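Local coordinates for beta-galactosidase (Geobacillus stearothermophilus, PDB 4OIF), which probably hydrolyses terminal non-reducing beta-D-galactose residues of beta-galactosides, working as a zinc-containing trimeric enzyme of glycoside hydrolase family 42, at residues 14-20 with 43-49; 74-78 with 144-150; 523-527 with 582-586. All blocks are in the same frame, centred on the assembly; numbering follows the deposited sequence.

Contact 1 of 3, residues 14-20 with 43-49; sequences FILHGGD and SHTNTFT
G18, G19 and D20 run beside T47, F48 and T49 as neighbouring parallel strands, their axes 4.4 Å apart at closest approach and 12° from exactly parallel. They open the TIM barrel of this family 42 enzyme, and helix 30-42 links them in a beta-alpha-beta crossover. Bonds pass alternately across the pair: T47 N to H17 O, G19 N to T47 O, T49 N to G19 O. G18 must be glycine, since a beta carbon would collide with T47 O and be jammed against H17 O, the carbonyl just before it.

Where the strands begin, N46 does the work of a further rung. H17 O receives N46 N at 2.7 Å as well as T47 N, while H17 N returns a nearly straight bond to N46 OD1 at 2.9 Å. That oxygen also accepts the hydroxyl of T47, so two donors fix the amide. The asparagine reaches H17 because its CG sits between backbone N and carbonyl carbon (chi1 51°), folding the amide back over its own backbone. F14 meets the same group with the edge of its ring, CE1 lying 3.4 Å from N46 OD1 and the ring and amide planes 73° apart.

H17 suits its place because both ring nitrogens are used. ND1 donates to H44 O at 2.8 Å, with that oxygen in the ring plane, and NE2 bonds to the hydroxyl of Y359. T45 covers one face, its CG2 3.8 Å from the centroid of the H17 ring.

At the far end D20 lies close to E322, the predicted nucleophile. D20 and T49 point the same way, and a water joins them, donating to D20 OD1 at 2.6 Å and accepting from T49 OG1 at 2.7 Å.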
ATOM      1  N   PHE A  14     -28.204  38.843  10.972  1.00 16.99           N
ATOM      2  CA  PHE A  14     -27.015  38.676  11.788  1.00 12.84           C
ATOM      3  C   PHE A  14     -26.191  37.512  11.267  1.00 10.55           C
ATOM      4  O   PHE A  14     -26.718  36.618  10.614  1.00 15.38           O
ATOM      5  CB  PHE A  14     -27.394  38.448  13.249  1.00 11.50           C
ATOM      6  CG  PHE A  14     -28.280  37.257  13.468  1.00  7.88           C
ATOM      7  CD1 PHE A  14     -27.733  36.022  13.779  1.00  9.89           C
ATOM      8  CD2 PHE A  14     -29.657  37.374  13.375  1.00 10.88           C
ATOM      9  CE1 PHE A  14     -28.541  34.916  13.986  1.00 11.47           C
ATOM     10  CE2 PHE A  14     -30.475  36.283  13.575  1.00 18.82           C
ATOM     11  CZ  PHE A  14     -29.919  35.044  13.879  1.00 16.18           C
ATOM     12  N   ILE A  15     -24.896  37.518  11.557  1.00  9.06           N
ATOM     13  CA  ILE A  15     -24.038  36.418  11.148  1.00 10.98           C
ATOM     14  C   ILE A  15     -24.293  35.223  12.058  1.00 14.22           C
ATOM     15  O   ILE A  15     -24.139  35.318  13.275  1.00  9.73           O
ATOM     16  CB  ILE A  15     -22.556  36.808  11.175  1.00  6.43           C
ATOM     17  CG1 ILE A  15     -22.204  37.575   9.898  1.00 11.64           C
ATOM     18  CG2 ILE A  15     -21.687  35.569  11.283  1.00  8.20           C
ATOM     19  CD1 ILE A  15     -21.273  38.736  10.118  1.00  9.70           C
ATOM     20  N   LEU A  16     -24.720  34.115  11.462  1.00  9.03           N
ATOM     21  CA  LEU A  16     -25.037  32.917  12.224  1.00 12.22           C
ATOM     22  C   LEU A  16     -23.801  32.457  12.974  1.00 14.58           C
ATOM     23  O   LEU A  16     -22.722  32.439  12.417  1.00  9.85           O
ATOM     24  CB  LEU A  16     -25.538  31.795  11.315  1.00  6.69           C
ATOM     25  CG  LEU A  16     -26.415  32.218  10.136  1.00 13.40           C
ATOM     26  CD1 LEU A  16     -26.864  30.985   9.375  1.00  4.85           C
ATOM     27  CD2 LEU A  16     -27.606  33.051  10.611  1.00  5.32           C
ATOM     28  N   HIS A  17     -23.958  32.103  14.240  1.00 11.04           N
ATOM     29  CA  HIS A  17     -22.849  31.554  14.993  1.00 10.35           C
ATOM     30  C   HIS A  17     -23.362  30.390  15.819  1.00 11.70           C
ATOM     31  O   HIS A  17     -24.304  30.539  16.588  1.00  9.17           O
ATOM     32  CB  HIS A  17     -22.212  32.617  15.883  1.00  9.05           C
ATOM     33  CG  HIS A  17     -20.981  32.153  16.592  1.00  9.53           C
ATOM     34  ND1 HIS A  17     -20.729  32.453  17.915  1.00 11.12           N
ATOM     35  CD2 HIS A  17     -19.925  31.423  16.164  1.00 11.76           C
ATOM     36  CE1 HIS A  17     -19.570  31.923  18.271  1.00 11.27           C
ATOM     37  NE2 HIS A  17     -19.059  31.295  17.227  1.00  8.60           N
ATOM     38  N   GLY A  18     -22.758  29.220  15.649  1.00 12.04           N
ATOM     39  CA  GLY A  18     -23.215  28.065  16.401  1.00  6.06           C
ATOM     40  C   GLY A  18     -22.791  26.819  15.674  1.00  9.55           C
ATOM     41  O   GLY A  18     -21.631  26.716  15.306  1.00 12.63           O
ATOM     42  N   GLY A  19     -23.714  25.889  15.444  1.00  7.91           N
ATOM     43  CA  GLY A  19     -23.381  24.671  14.719  1.00  7.46           C
ATOM     44  C   GLY A  19     -24.221  23.432  15.030  1.00 10.39           C
ATOM     45  O   GLY A  19     -25.316  23.515  15.592  1.00  3.83           O
ATOM     46  N   ASP A  20     -23.708  22.269  14.648  1.00  7.61           N
ATOM     47  CA  ASP A  20     -24.437  21.030  14.867  1.00  7.12           C
ATOM     48  C   ASP A  20     -24.703  20.804  16.353  1.00 10.54           C
ATOM     49  O   ASP A  20     -23.790  20.835  17.187  1.00  9.54           O
ATOM     50  CB  ASP A  20     -23.670  19.843  14.283  1.00  7.78           C
ATOM     51  CG  ASP A  20     -23.718  19.802  12.760  1.00 11.69           C
ATOM     52  OD1 ASP A  20     -23.769  20.875  12.121  1.00 15.67           O
ATOM     53  OD2 ASP A  20     -23.715  18.690  12.198  1.00 16.19           O
ATOM     54  N   SER A  43     -21.363  31.609  25.142  1.00 14.00           N
ATOM     55  CA  SER A  43     -20.497  31.512  23.961  1.00 14.85           C
ATOM     56  C   SER A  43     -20.963  32.417  22.825  1.00 10.51           C
ATOM     57  O   SER A  43     -20.329  32.480  21.768  1.00 13.39           O
ATOM     58  CB  SER A  43     -20.419  30.061  23.471  1.00 11.45           C
ATOM     59  OG  SER A  43     -21.710  29.545  23.191  1.00 10.29           O
ATOM     60  N   HIS A  44     -22.066  33.119  23.064  1.00 10.19           N
ATOM     61  CA  HIS A  44     -22.691  33.983  22.064  1.00 16.06           C
ATOM     62  C   HIS A  44     -22.922  33.217  20.768  1.00 11.43           C
ATOM     63  O   HIS A  44     -22.535  33.651  19.681  1.00 13.35           O
ATOM     64  CB  HIS A  44     -21.849  35.231  21.812  1.00 18.43           C
ATOM     65  CG  HIS A  44     -21.377  35.899  23.064  1.00 22.08           C
ATOM     66  ND1 HIS A  44     -22.044  36.960  23.638  1.00 17.34           N
ATOM     67  CD2 HIS A  44     -20.310  35.651  23.857  1.00 15.68           C
ATOM     68  CE1 HIS A  44     -21.401  37.341  24.728  1.00  9.67           C
ATOM     69  NE2 HIS A  44     -20.349  36.562  24.885  1.00 21.15           N
ATOM     70  N   THR A  45     -23.546  32.059  20.908  1.00  7.15           N
ATOM     71  CA  THR A  45     -24.005  31.300  19.767  1.00 11.42           C
ATOM     72  C   THR A  45     -25.516  31.430  19.651  1.00 14.62           C
ATOM     73  O   THR A  45     -26.202  31.521  20.664  1.00 11.48           O
ATOM     74  CB  THR A  45     -23.619  29.843  19.900  1.00 14.73           C
ATOM     75  OG1 THR A  45     -23.888  29.415  21.246  1.00  8.92           O
ATOM     76  CG2 THR A  45     -22.151  29.690  19.598  1.00  6.55           C
ATOM     77  N   ASN A  46     -26.030  31.413  18.422  1.00 14.30           N
ATOM     78  CA  ASN A  46     -27.435  31.719  18.169  1.00 10.85           C
ATOM     79  C   ASN A  46     -28.129  30.758  17.200  1.00 18.62           C
ATOM     80  O   ASN A  46     -29.357  30.735  17.094  1.00 13.26           O
ATOM     81  CB  ASN A  46     -27.549  33.151  17.633  1.00  8.43           C
ATOM     82  CG  ASN A  46     -26.610  33.416  16.464  1.00 12.33           C
ATOM     83  OD1 ASN A  46     -26.557  32.648  15.505  1.00 12.78           O
ATOM     84  ND2 ASN A  46     -25.855  34.505  16.545  1.00 15.29           N
ATOM     85  N   THR A  47     -27.344  29.977  16.475  1.00 16.25           N
ATOM     86  CA  THR A  47     -27.905  29.147  15.422  1.00 10.76           C
ATOM     87  C   THR A  47     -27.405  27.718  15.543  1.00 12.10           C
ATOM     88  O   THR A  47     -26.202  27.479  15.689  1.00  8.46           O
ATOM     89  CB  THR A  47     -27.564  29.713  14.040  1.00 12.47           C
ATOM     90  OG1 THR A  47     -28.023  31.068  13.973  1.00 10.77           O
ATOM     91  CG2 THR A  47     -28.238  28.896  12.936  1.00  9.89           C
ATOM     92  N   PHE A  48     -28.336  26.766  15.509  1.00  9.26           N
ATOM     93  CA  PHE A  48     -27.954  25.372  15.713  1.00 11.61           C
ATOM     94  C   PHE A  48     -28.617  24.424  14.717  1.00  9.33           C
ATOM     95  O   PHE A  48     -29.828  24.472  14.495  1.00  7.90           O
ATOM     96  CB  PHE A  48     -28.263  24.958  17.157  1.00  7.61           C
ATOM     97  CG  PHE A  48     -27.651  25.880  18.169  1.00 13.85           C
ATOM     98  CD1 PHE A  48     -26.330  25.729  18.554  1.00  9.16           C
ATOM     99  CD2 PHE A  48     -28.380  26.937  18.693  1.00 14.85           C
ATOM    100  CE1 PHE A  48     -25.760  26.599  19.459  1.00 13.64           C
ATOM    101  CE2 PHE A  48     -27.813  27.812  19.602  1.00 16.54           C
ATOM    102  CZ  PHE A  48     -26.504  27.646  19.983  1.00 10.99           C
ATOM    103  N   THR A  49     -27.792  23.575  14.118  1.00  3.67           N
ATOM    104  CA  THR A  49     -28.238  22.579  13.172  1.00  7.53           C
ATOM    105  C   THR A  49     -28.656  21.310  13.894  1.00 11.34           C
ATOM    106  O   THR A  49     -27.813  20.588  14.432  1.00  7.50           O
ATOM    107  CB  THR A  49     -27.142  22.252  12.170  1.00  9.63           C
ATOM    108  OG1 THR A  49     -26.722  23.460  11.529  1.00 10.27           O
ATOM    109  CG2 THR A  49     -27.653  21.282  11.133  1.00  5.74           C
TER
HETATM  110  O   HOH W   1     -24.037  23.375  11.530  1.00  7.61           O

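Contact 2 of 3, residues 74-78 with 144-150; sequences FDDIY and YGDHPAL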
ATOM      1  N   PHE A  74     -36.766  22.937  20.048  1.00  8.22           N
ATOM      2  CA  PHE A  74     -37.149  24.121  19.263  1.00 10.71           C
ATOM      3  C   PHE A  74     -37.583  25.244  20.171  1.00  8.41           C
ATOM      4  O   PHE A  74     -37.143  26.405  20.024  1.00  6.54           O
ATOM      5  CB  PHE A  74     -38.283  23.815  18.287  1.00  9.57           C
ATOM      6  CG  PHE A  74     -37.819  23.460  16.898  1.00 16.18           C
ATOM      7  CD1 PHE A  74     -37.420  22.164  16.592  1.00  9.31           C
ATOM      8  CD2 PHE A  74     -37.806  24.417  15.894  1.00  8.43           C
ATOM      9  CE1 PHE A  74     -37.001  21.831  15.319  1.00  8.06           C
ATOM     10  CE2 PHE A  74     -37.387  24.089  14.618  1.00 11.91           C
ATOM     11  CZ  PHE A  74     -36.985  22.787  14.329  1.00  5.85           C
ATOM     12  N   ASP A  75     -38.440  24.888  21.129  1.00 11.46           N
ATOM     13  CA  ASP A  75     -38.932  25.887  22.068  1.00 10.16           C
ATOM     14  C   ASP A  75     -37.792  26.470  22.900  1.00  8.95           C
ATOM     15  O   ASP A  75     -37.698  27.677  23.040  1.00  9.94           O
ATOM     16  CB  ASP A  75     -40.021  25.306  22.967  1.00  3.57           C
ATOM     17  CG  ASP A  75     -41.354  25.175  22.245  1.00 21.56           C
ATOM     18  OD1 ASP A  75     -41.473  25.719  21.120  1.00  9.93           O
ATOM     19  OD2 ASP A  75     -42.281  24.535  22.796  1.00 19.33           O
ATOM     20  N   ASP A  76     -36.924  25.611  23.422  1.00  9.11           N
ATOM     21  CA  ASP A  76     -35.825  26.024  24.297  1.00 12.58           C
ATOM     22  C   ASP A  76     -34.822  26.924  23.592  1.00 14.45           C
ATOM     23  O   ASP A  76     -34.340  27.905  24.161  1.00 11.35           O
ATOM     24  CB  ASP A  76     -35.079  24.804  24.853  1.00  8.43           C
ATOM     25  CG  ASP A  76     -35.832  24.119  25.956  1.00  9.14           C
ATOM     26  OD1 ASP A  76     -36.814  24.705  26.440  1.00 11.66           O
ATOM     27  OD2 ASP A  76     -35.436  23.011  26.362  1.00 11.03           O
ATOM     28  N   ILE A  77     -34.473  26.568  22.364  1.00 12.53           N
ATOM     29  CA  ILE A  77     -33.502  27.358  21.636  1.00  9.16           C
ATOM     30  C   ILE A  77     -34.135  28.692  21.319  1.00 13.45           C
ATOM     31  O   ILE A  77     -33.475  29.735  21.439  1.00 15.73           O
ATOM     32  CB  ILE A  77     -33.032  26.635  20.373  1.00  8.44           C
ATOM     33  CG1 ILE A  77     -32.053  25.531  20.767  1.00  8.94           C
ATOM     34  CG2 ILE A  77     -32.391  27.603  19.370  1.00  7.96           C
ATOM     35  CD1 ILE A  77     -31.748  24.598  19.647  1.00 21.18           C
ATOM     36  N   TYR A  78     -35.419  28.664  20.951  1.00  7.59           N
ATOM     37  CA  TYR A  78     -36.138  29.909  20.687  1.00 10.11           C
ATOM     38  C   TYR A  78     -36.153  30.821  21.934  1.00 11.60           C
ATOM     39  O   TYR A  78     -35.950  32.032  21.844  1.00 11.80           O
ATOM     40  CB  TYR A  78     -37.567  29.599  20.215  1.00 10.22           C
ATOM     41  CG  TYR A  78     -38.361  30.805  19.742  1.00 14.81           C
ATOM     42  CD1 TYR A  78     -37.856  31.656  18.764  1.00 13.92           C
ATOM     43  CD2 TYR A  78     -39.625  31.078  20.253  1.00 12.73           C
ATOM     44  CE1 TYR A  78     -38.575  32.749  18.327  1.00  8.80           C
ATOM     45  CE2 TYR A  78     -40.355  32.175  19.816  1.00 13.28           C
ATOM     46  CZ  TYR A  78     -39.817  33.005  18.857  1.00 11.16           C
ATOM     47  OH  TYR A  78     -40.518  34.096  18.406  1.00 19.19           O
ATOM     48  N   TYR A 144     -42.787  21.453  12.246  1.00  7.08           N
ATOM     49  CA  TYR A 144     -41.920  22.566  12.634  1.00  7.61           C
ATOM     50  C   TYR A 144     -41.909  23.724  11.637  1.00 10.35           C
ATOM     51  O   TYR A 144     -41.317  24.770  11.902  1.00  9.38           O
ATOM     52  CB  TYR A 144     -40.491  22.054  12.858  1.00  6.90           C
ATOM     53  CG  TYR A 144     -40.451  20.947  13.878  1.00  9.69           C
ATOM     54  CD1 TYR A 144     -40.713  21.203  15.212  1.00 11.04           C
ATOM     55  CD2 TYR A 144     -40.196  19.639  13.504  1.00 10.38           C
ATOM     56  CE1 TYR A 144     -40.704  20.196  16.154  1.00 10.42           C
ATOM     57  CE2 TYR A 144     -40.187  18.627  14.433  1.00  9.46           C
ATOM     58  CZ  TYR A 144     -40.436  18.910  15.760  1.00 12.37           C
ATOM     59  OH  TYR A 144     -40.421  17.899  16.695  1.00 11.57           O
ATOM     60  N   GLY A 145     -42.583  23.539  10.506  1.00  5.85           N
ATOM     61  CA  GLY A 145     -42.499  24.482   9.414  1.00  4.85           C
ATOM     62  C   GLY A 145     -42.891  25.901   9.760  1.00  7.49           C
ATOM     63  O   GLY A 145     -42.335  26.852   9.210  1.00  8.83           O
ATOM     64  N   ASP A 146     -43.833  26.053  10.687  0.59  7.67           N
ATOM     65  CA  ASP A 146     -44.303  27.382  11.071  0.59  7.87           C
ATOM     66  C   ASP A 146     -43.694  27.858  12.392  0.59  8.58           C
ATOM     67  O   ASP A 146     -44.071  28.897  12.923  0.59  9.41           O
ATOM     68  CB  ASP A 146     -45.830  27.405  11.160  0.59  6.94           C
ATOM     69  CG  ASP A 146     -46.368  26.539  12.285  0.59  7.45           C
ATOM     70  OD1 ASP A 146     -45.622  25.678  12.802  0.59  5.80           O
ATOM     71  OD2 ASP A 146     -47.556  26.715  12.636  0.59  7.50           O
ATOM     72  N   HIS A 147     -42.739  27.106  12.919  1.00 11.82           N
ATOM     73  CA  HIS A 147     -42.116  27.489  14.179  1.00 11.96           C
ATOM     74  C   HIS A 147     -41.183  28.672  13.929  1.00 12.40           C
ATOM     75  O   HIS A 147     -40.397  28.654  12.981  1.00 15.56           O
ATOM     76  CB  HIS A 147     -41.348  26.328  14.795  1.00  8.72           C
ATOM     77  CG  HIS A 147     -40.987  26.538  16.233  1.00 20.12           C
ATOM     78  ND1 HIS A 147     -40.033  27.447  16.635  1.00 13.16           N
ATOM     79  CD2 HIS A 147     -41.444  25.943  17.361  1.00  8.72           C
ATOM     80  CE1 HIS A 147     -39.928  27.415  17.951  1.00 10.86           C
ATOM     81  NE2 HIS A 147     -40.768  26.507  18.417  1.00  6.56           N
ATOM     82  N   PRO A 148     -41.265  29.705  14.781  1.00 14.74           N
ATOM     83  CA  PRO A 148     -40.465  30.928  14.609  1.00 10.35           C
ATOM     84  C   PRO A 148     -38.939  30.704  14.639  1.00 11.79           C
ATOM     85  O   PRO A 148     -38.215  31.457  13.991  1.00 11.93           O
ATOM     86  CB  PRO A 148     -40.914  31.806  15.778  1.00  5.82           C
ATOM     87  CG  PRO A 148     -41.508  30.859  16.772  1.00 16.07           C
ATOM     88  CD  PRO A 148     -42.132  29.769  15.970  1.00 10.92           C
ATOM     89  N   ALA A 149     -38.460  29.692  15.355  1.00  9.26           N
ATOM     90  CA  ALA A 149     -37.024  29.403  15.386  1.00  7.18           C
ATOM     91  C   ALA A 149     -36.493  28.794  14.091  1.00  9.23           C
ATOM     92  O   ALA A 149     -35.283  28.780  13.867  1.00 10.27           O
ATOM     93  CB  ALA A 149     -36.689  28.486  16.547  1.00  4.73           C
ATOM     94  N   LEU A 150     -37.378  28.296  13.236  1.00  9.45           N
ATOM     95  CA  LEU A 150     -36.924  27.631  12.013  1.00 10.92           C
ATOM     96  C   LEU A 150     -36.282  28.617  11.059  1.00  7.87           C
ATOM     97  O   LEU A 150     -36.877  29.632  10.720  1.00 13.27           O
ATOM     98  CB  LEU A 150     -38.073  26.905  11.309  1.00  7.93           C
ATOM     99  CG  LEU A 150     -37.608  26.153  10.056  1.00 10.07           C
ATOM    100  CD1 LEU A 150     -36.503  25.191  10.426  1.00  9.49           C
ATOM    101  CD2 LEU A 150     -38.756  25.418   9.358  1.00  9.85           C
TER
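F74 to Y78, a piece of helix 68-79, packs against Y144 to L150, where two successive type I turns lead from the end of helix 127-144 into barrel strand 150-154; Y78 and A149 bring the backbones nearest, 5.4 Å between their CA atoms. At its heart is an aromatic cluster on the outside of the TIM barrel. F74 and Y144 form an offset stack, planes 7° apart and ring centroids 4.5 Å apart, and the Y144 hydroxyl is bonded to D71. F74 also turns its ring edge toward the face of H147, over which its CB lies 3.9 Å from the H147 ring centroid.

Histidine fits here because it offers a flat face to this neighbour and a polar atom on each side. With CG anti to the backbone N (chi1 -165°), its ring reaches across to the helix, where NE2 donates to D75 OD1 at 2.9 Å. D75 OD1 lies in the plane of the H147 ring, although the carboxylate as a whole is turned 32° from it. ND1 accepts A149 N at 3.0 Å; with a bond at each nitrogen, the rotation of the ring is fixed. On the exposed side, P148 lies over one face of the Y78 ring, its CG 3.4 Å from Y78 CZ.

Contact 3 of 3, residues 523-527 with 582-586; sequences EMFGM and TSNQY
N584 and M524 hold the firm part of this contact, between the last turn of helix 519-525 and the end of strand 579-586. With CG anti to the backbone N (chi1 -170°), N584 extends from the strand toward the helix end, where its ND2 donates to M524 O at 2.7 Å. The oxygen lies in the plane of the asparagine amide, although the donor stands well above the carbonyl plane of M524. N584 CB meanwhile rests 3.2 Å from F525 O. Asparagine suits the place: it is short, and it carries a donor for a carbonyl of the helix's last turn. G526 then leaves the helix with positive phi, and a beta carbon there would run into N584 OD1.

Y586 lays one ring face against the helix backbone, M524 CA lying 4.0 Å from the centroid of its ring, while M524 CG touches CE2 of Y586 at 3.9 Å. A serine in place of Y586 would take away the ring, and M524 would probably lose this apolar cover, leaving a gap beside the last helical turn.

Elsewhere the fit is slacker. Toward the partly exposed side, E523 OE1 comes no nearer than 3.9 Å to Y586 OH. At the other end, F525 O and T582 OG1 are joined through a water, which donates to F525 O at 2.9 Å and accepts from T582 OG1 at 2.7 Å.

The contact is buried packing of a helix, ended by glycine, across one face of a mixed sheet, as expected of an alpha/beta domain such as this trimerisation domain of the glutaminase-like clan.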
ATOM      1  N   GLU A 523      -6.808  30.231 -33.616  1.00 17.55           N
ATOM      2  CA  GLU A 523      -7.015  31.619 -33.997  1.00 17.49           C
ATOM      3  C   GLU A 523      -6.853  32.548 -32.805  1.00 15.86           C
ATOM      4  O   GLU A 523      -6.144  33.551 -32.881  1.00 16.19           O
ATOM      5  CB  GLU A 523      -8.403  31.799 -34.613  1.00 15.93           C
ATOM      6  CG  GLU A 523      -8.485  31.499 -36.097  1.00 17.85           C
ATOM      7  CD  GLU A 523      -9.924  31.456 -36.598  1.00 47.57           C
ATOM      8  OE1 GLU A 523     -10.838  31.834 -35.829  1.00 45.31           O
ATOM      9  OE2 GLU A 523     -10.143  31.034 -37.755  1.00 42.25           O
ATOM     10  N   MET A 524      -7.527  32.213 -31.710  1.00 14.48           N
ATOM     11  CA  MET A 524      -7.498  33.029 -30.504  1.00 11.20           C
ATOM     12  C   MET A 524      -6.078  33.279 -30.022  1.00 14.12           C
ATOM     13  O   MET A 524      -5.669  34.427 -29.835  1.00 20.05           O
ATOM     14  CB  MET A 524      -8.311  32.362 -29.391  1.00 10.41           C
ATOM     15  CG  MET A 524      -9.802  32.367 -29.631  1.00 17.48           C
ATOM     16  SD  MET A 524     -10.663  31.170 -28.604  1.00 14.54           S
ATOM     17  CE  MET A 524     -10.228  31.828 -26.994  1.00 11.95           C
ATOM     18  N   PHE A 525      -5.329  32.197 -29.834  1.00  9.54           N
ATOM     19  CA  PHE A 525      -4.009  32.268 -29.221  1.00 12.07           C
ATOM     20  C   PHE A 525      -2.900  32.534 -30.239  1.00 10.64           C
ATOM     21  O   PHE A 525      -1.764  32.803 -29.863  1.00  9.06           O
ATOM     22  CB  PHE A 525      -3.721  30.970 -28.455  1.00 11.59           C
ATOM     23  CG  PHE A 525      -4.560  30.801 -27.220  1.00 12.40           C
ATOM     24  CD1 PHE A 525      -4.133  31.320 -25.997  1.00  9.68           C
ATOM     25  CD2 PHE A 525      -5.782  30.140 -27.280  1.00  5.78           C
ATOM     26  CE1 PHE A 525      -4.910  31.181 -24.850  1.00  6.80           C
ATOM     27  CE2 PHE A 525      -6.561  29.987 -26.137  1.00 14.43           C
ATOM     28  CZ  PHE A 525      -6.126  30.514 -24.917  1.00  8.94           C
ATOM     29  N   GLY A 526      -3.226  32.448 -31.525  1.00 10.58           N
ATOM     30  CA  GLY A 526      -2.235  32.681 -32.563  1.00 11.86           C
ATOM     31  C   GLY A 526      -1.076  31.700 -32.509  1.00 15.68           C
ATOM     32  O   GLY A 526       0.036  32.010 -32.911  1.00 12.81           O
ATOM     33  N   MET A 527      -1.351  30.508 -32.003  1.00 15.56           N
ATOM     34  CA  MET A 527      -0.369  29.439 -31.931  1.00 19.73           C
ATOM     35  C   MET A 527      -1.110  28.110 -31.763  1.00 22.49           C
ATOM     36  O   MET A 527      -2.345  28.087 -31.734  1.00 14.48           O
ATOM     37  CB  MET A 527       0.630  29.672 -30.779  1.00 12.04           C
ATOM     38  CG  MET A 527       0.022  30.118 -29.459  1.00  9.09           C
ATOM     39  SD  MET A 527      -0.965  28.862 -28.602  1.00 16.93           S
ATOM     40  CE  MET A 527       0.247  27.618 -28.168  1.00  6.37           C
ATOM     41  N   THR A 582       3.416  32.689 -24.824  1.00  9.91           N
ATOM     42  CA  THR A 582       2.950  33.484 -25.962  1.00  8.99           C
ATOM     43  C   THR A 582       1.782  34.408 -25.608  1.00 12.64           C
ATOM     44  O   THR A 582       1.023  34.143 -24.674  1.00 14.76           O
ATOM     45  CB  THR A 582       2.502  32.589 -27.146  1.00  9.35           C
ATOM     46  OG1 THR A 582       1.287  31.910 -26.809  1.00 11.11           O
ATOM     47  CG2 THR A 582       3.557  31.572 -27.484  1.00  7.42           C
ATOM     48  N   SER A 583       1.651  35.494 -26.368  1.00 14.64           N
ATOM     49  CA  SER A 583       0.518  36.411 -26.248  1.00 14.99           C
ATOM     50  C   SER A 583      -0.023  36.728 -27.626  1.00 10.73           C
ATOM     51  O   SER A 583       0.716  36.735 -28.605  1.00 13.52           O
ATOM     52  CB  SER A 583       0.915  37.715 -25.542  1.00 12.93           C
ATOM     53  OG  SER A 583       1.709  38.522 -26.392  1.00 15.25           O
ATOM     54  N   ASN A 584      -1.310  37.019 -27.701  1.00 15.45           N
ATOM     55  CA  ASN A 584      -1.913  37.267 -28.990  1.00 18.03           C
ATOM     56  C   ASN A 584      -3.172  38.125 -28.916  1.00 23.30           C
ATOM     57  O   ASN A 584      -4.110  37.813 -28.186  1.00 16.84           O
ATOM     58  CB  ASN A 584      -2.223  35.935 -29.653  1.00 17.76           C
ATOM     59  CG  ASN A 584      -2.632  36.090 -31.079  1.00 11.60           C
ATOM     60  OD1 ASN A 584      -1.848  36.551 -31.906  1.00 16.28           O
ATOM     61  ND2 ASN A 584      -3.853  35.685 -31.391  1.00  8.80           N
ATOM     62  N   GLN A 585      -3.195  39.210 -29.680  1.00 19.73           N
ATOM     63  CA  GLN A 585      -4.373  40.056 -29.699  1.00 23.61           C
ATOM     64  C   GLN A 585      -5.380  39.421 -30.622  1.00 18.06           C
ATOM     65  O   GLN A 585      -5.028  38.927 -31.690  1.00 16.66           O
ATOM     66  CB  GLN A 585      -4.030  41.475 -30.141  1.00 26.66           C
ATOM     67  CG  GLN A 585      -2.805  42.030 -29.433  1.00 35.85           C
ATOM     68  CD  GLN A 585      -2.547  43.473 -29.776  1.00 45.48           C
ATOM     69  OE1 GLN A 585      -3.103  44.000 -30.737  1.00 67.33           O
ATOM     70  NE2 GLN A 585      -1.696  44.126 -28.993  1.00 60.66           N
ATOM     71  N   TYR A 586      -6.632  39.415 -30.198  1.00  9.31           N
ATOM     72  CA  TYR A 586      -7.673  38.771 -30.967  1.00 14.41           C
ATOM     73  C   TYR A 586      -8.947  39.565 -30.798  1.00 14.39           C
ATOM     74  O   TYR A 586      -9.495  39.638 -29.697  1.00 19.45           O
ATOM     75  CB  TYR A 586      -7.849  37.315 -30.517  1.00 20.00           C
ATOM     76  CG  TYR A 586      -8.942  36.569 -31.241  1.00  9.35           C
ATOM     77  CD1 TYR A 586      -8.743  36.075 -32.516  1.00 11.67           C
ATOM     78  CD2 TYR A 586     -10.170  36.354 -30.639  1.00 11.44           C
ATOM     79  CE1 TYR A 586      -9.741  35.391 -33.182  1.00 15.83           C
ATOM     80  CE2 TYR A 586     -11.175  35.673 -31.292  1.00  9.06           C
ATOM     81  CZ  TYR A 586     -10.958  35.196 -32.565  1.00 19.17           C
ATOM     82  OH  TYR A 586     -11.968  34.523 -33.219  1.00 25.77           O
TER
HETATM   83  O   HOH W   2      -0.983  33.359 -27.114  1.00 11.30           O

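Followed from the N terminus, the three contacts come in series: none encloses or crosses another. Contact 1 closes the first beta-alpha-beta unit of the barrel. Contact 2 closes a longer excursion, holding helix 68-79, which leads into strand 83-87, to the turns before strand 150-154. These two are neighbours, centres about 14 Å apart, and meet where F48 CD2 packs 4.1 Å from I77 CG2, so a side chain of barrel strand 47-50 meets one of outer helix 68-79. Contact 3 belongs to the trimerisation domain, on the opposite side of the chain's centre, about 51 Å from contact 1 between centres. It brings together the two ends of a mostly beta excursion.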